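Local structure of thiosulfate sulfurtransferase YnjE (Escherichia coli, 2WLR) at residues A[296-301]-A[405-409]. The protein catalyses the transfer of sulfur from thiosulfate to cyanide, giving thiocyanate and sulfite, by way of a cysteine persulfide intermediate in the periplasm. Numbering follows the deposited sequence.
Sequences WPEFIG and ATGER
The extended segment 405-409 crosses the C-terminal end of helix 296-300, Ile300 CA 4.3 Å from Gly407 CA. Ala405 pairs through its backbone with Glu314. Thr406 OG1 donates to Ile300 O (3.1 Å), and Gly407 N (phi/psi 79/169°, favouring glycine) reaches the same Ile300 O at 2.6 Å. Gly301 (phi 96°) ends the helix in a Schellman motif; a CB there would clash with Thr406 OG1. Glu408 OE1 (chi1 and chi2 m) accepts from Trp296 NE1 (3.1 Å; Trp296 chi1 t), with a weak second bond to OE2 (3.5 Å). Arg409 (chi1 p, chi2 and chi3 t, chi4 -83°) folds back: NH1 and NH2 both donate to Phe299 O (3.0 Å each), NH1 also to Gly407 O (2.8 Å), and the guanidinium makes a cation-pi stack on Phe299 (chi1 t), planes at 13°, centres 3.9 Å apart. Donors after strand 404-405 thus meet carbonyls ending helix 296-300, which follows strand 288-292 of the third rhodanese domain's parallel sheet; its Glu298 salt-bridges Arg370, the probable substrate-binding residue.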
ATOM      1  N   TRP A 296       9.012  15.543   3.392  1.00 11.59           N
ATOM      2  CA  TRP A 296       9.103  16.957   3.030  1.00 12.13           C
ATOM      3  C   TRP A 296      10.516  17.569   3.299  1.00 12.14           C
ATOM      4  O   TRP A 296      11.017  18.277   2.432  1.00 13.26           O
ATOM      5  CB  TRP A 296       7.969  17.758   3.716  1.00 12.36           C
ATOM      6  CG  TRP A 296       7.848  19.128   3.200  1.00 12.18           C
ATOM      7  CD1 TRP A 296       8.189  20.281   3.854  1.00 14.57           C
ATOM      8  CD2 TRP A 296       7.342  19.513   1.935  1.00 10.82           C
ATOM      9  NE1 TRP A 296       7.925  21.342   3.055  1.00 13.20           N
ATOM     10  CE2 TRP A 296       7.395  20.918   1.871  1.00 11.95           C
ATOM     11  CE3 TRP A 296       6.837  18.808   0.830  1.00 13.18           C
ATOM     12  CZ2 TRP A 296       6.982  21.618   0.756  1.00 11.86           C
ATOM     13  CZ3 TRP A 296       6.435  19.504  -0.268  1.00 13.24           C
ATOM     14  CH2 TRP A 296       6.507  20.908  -0.307  1.00 11.92           C
ATOM     15  N   PRO A 297      11.147  17.292   4.458  1.00 13.74           N
ATOM     16  CA  PRO A 297      12.535  17.800   4.647  1.00 13.24           C
ATOM     17  C   PRO A 297      13.516  17.361   3.543  1.00 14.70           C
ATOM     18  O   PRO A 297      14.438  18.099   3.187  1.00 15.32           O
ATOM     19  CB  PRO A 297      12.932  17.224   5.997  1.00 14.30           C
ATOM     20  CG  PRO A 297      11.621  17.154   6.735  1.00 14.52           C
ATOM     21  CD  PRO A 297      10.624  16.682   5.687  1.00 13.65           C
ATOM     22  N   GLU A 298      13.342  16.144   3.025  1.00 13.32           N
ATOM     23  CA  GLU A 298      14.114  15.707   1.869  1.00 13.29           C
ATOM     24  C   GLU A 298      13.731  16.480   0.595  1.00 13.39           C
ATOM     25  O   GLU A 298      14.584  16.931  -0.173  1.00 13.76           O
ATOM     26  CB  GLU A 298      13.887  14.208   1.624  1.00 13.35           C
ATOM     27  CG  GLU A 298      14.520  13.286   2.621  1.00 13.51           C
ATOM     28  CD  GLU A 298      14.002  11.859   2.447  1.00 13.14           C
ATOM     29  OE1 GLU A 298      14.546  11.152   1.570  1.00 14.90           O
ATOM     30  OE2 GLU A 298      13.040  11.500   3.155  1.00 12.94           O
ATOM     31  N   PHE A 299      12.431  16.605   0.340  1.00 13.03           N
ATOM     32  CA  PHE A 299      11.911  17.280  -0.844  1.00 13.75           C
ATOM     33  C   PHE A 299      12.390  18.734  -0.919  1.00 13.99           C
ATOM     34  O   PHE A 299      12.676  19.224  -2.011  1.00 13.55           O
ATOM     35  CB  PHE A 299      10.370  17.219  -0.866  1.00 14.31           C
ATOM     36  CG  PHE A 299       9.744  17.721  -2.133  1.00 13.94           C
ATOM     37  CD1 PHE A 299       9.703  16.933  -3.294  1.00 12.99           C
ATOM     38  CD2 PHE A 299       9.167  18.989  -2.190  1.00 13.15           C
ATOM     39  CE1 PHE A 299       9.129  17.365  -4.440  1.00 13.82           C
ATOM     40  CE2 PHE A 299       8.585  19.436  -3.375  1.00 12.95           C
ATOM     41  CZ  PHE A 299       8.576  18.621  -4.504  1.00 13.47           C
ATOM     42  N   ILE A 300      12.526  19.398   0.226  1.00 15.55           N
ATOM     43  CA  ILE A 300      12.937  20.806   0.208  1.00 15.80           C
ATOM     44  C   ILE A 300      14.433  21.008   0.404  1.00 17.04           C
ATOM     45  O   ILE A 300      14.907  22.137   0.277  1.00 18.25           O
ATOM     46  CB  ILE A 300      12.111  21.683   1.200  1.00 16.21           C
ATOM     47  CG1 ILE A 300      12.381  21.309   2.655  1.00 16.74           C
ATOM     48  CG2 ILE A 300      10.638  21.611   0.819  1.00 15.26           C
ATOM     49  CD1 ILE A 300      11.764  22.305   3.700  1.00 19.58           C
ATOM     50  N   GLY A 301      15.160  19.939   0.717  1.00 16.66           N
ATOM     51  CA  GLY A 301      16.614  19.944   0.696  1.00 17.24           C
ATOM     52  C   GLY A 301      17.292  20.192   2.035  1.00 17.83           C
ATOM     53  O   GLY A 301      18.476  20.531   2.069  1.00 19.59           O
ATOM     54  N   ALA A 405      16.243  20.814  -7.568  1.00 19.84           N
ATOM     55  CA  ALA A 405      15.328  21.811  -6.984  1.00 20.75           C
ATOM     56  C   ALA A 405      15.488  21.789  -5.476  1.00 21.53           C
ATOM     57  O   ALA A 405      15.753  20.743  -4.886  1.00 21.03           O
ATOM     58  CB  ALA A 405      13.883  21.523  -7.339  1.00 20.27           C
ATOM     59  N   THR A 406      15.321  22.943  -4.842  1.00 22.99           N
ATOM     60  CA  THR A 406      15.478  23.033  -3.406  1.00 24.11           C
ATOM     61  C   THR A 406      14.531  24.070  -2.826  1.00 23.68           C
ATOM     62  O   THR A 406      14.002  24.905  -3.551  1.00 24.68           O
ATOM     63  CB  THR A 406      16.924  23.377  -3.024  1.00 24.77           C
ATOM     64  OG1 THR A 406      17.133  23.128  -1.627  1.00 27.83           O
ATOM     65  CG2 THR A 406      17.237  24.835  -3.331  1.00 25.15           C
ATOM     66  N   GLY A 407      14.328  23.991  -1.519  1.00 23.47           N
ATOM     67  CA  GLY A 407      13.492  24.945  -0.796  1.00 23.71           C
ATOM     68  C   GLY A 407      11.995  24.735  -0.910  1.00 23.61           C
ATOM     69  O   GLY A 407      11.501  23.939  -1.728  1.00 22.88           O
ATOM     70  N   GLU A 408      11.272  25.473  -0.072  1.00 23.69           N
ATOM     71  CA  GLU A 408       9.818  25.431  -0.035  1.00 24.01           C
ATOM     72  C   GLU A 408       9.256  25.825  -1.402  1.00 24.18           C
ATOM     73  O   GLU A 408       9.696  26.814  -2.029  1.00 24.91           O
ATOM     74  CB  GLU A 408       9.291  26.357   1.073  1.00 24.04           C
ATOM     75  CG  GLU A 408       9.673  25.935   2.493  1.00 24.69           C
ATOM     76  CD  GLU A 408       8.774  24.837   3.063  1.00 26.82           C
ATOM     77  OE1 GLU A 408       7.870  24.401   2.335  1.00 25.31           O
ATOM     78  OE2 GLU A 408       8.966  24.426   4.229  1.00 29.12           O
ATOM     79  N   ARG A 409       8.300  25.036  -1.875  1.00 23.37           N
ATOM     80  CA  ARG A 409       7.668  25.257  -3.167  1.00 23.44           C
ATOM     81  C   ARG A 409       6.417  24.410  -3.263  1.00 24.21           C
ATOM     82  O   ARG A 409       6.193  23.529  -2.432  1.00 24.01           O
ATOM     83  CB  ARG A 409       8.618  24.925  -4.320  1.00 23.30           C
ATOM     84  CG  ARG A 409       9.005  23.440  -4.426  1.00 21.44           C
ATOM     85  CD  ARG A 409      10.245  23.258  -5.324  1.00 20.41           C
ATOM     86  NE  ARG A 409      10.627  21.845  -5.400  1.00 18.91           N
ATOM     87  CZ  ARG A 409      11.360  21.197  -4.507  1.00 15.62           C
ATOM     88  NH1 ARG A 409      11.797  21.768  -3.396  1.00 17.58           N
ATOM     89  NH2 ARG A 409      11.623  19.913  -4.692  1.00 15.24           N
TER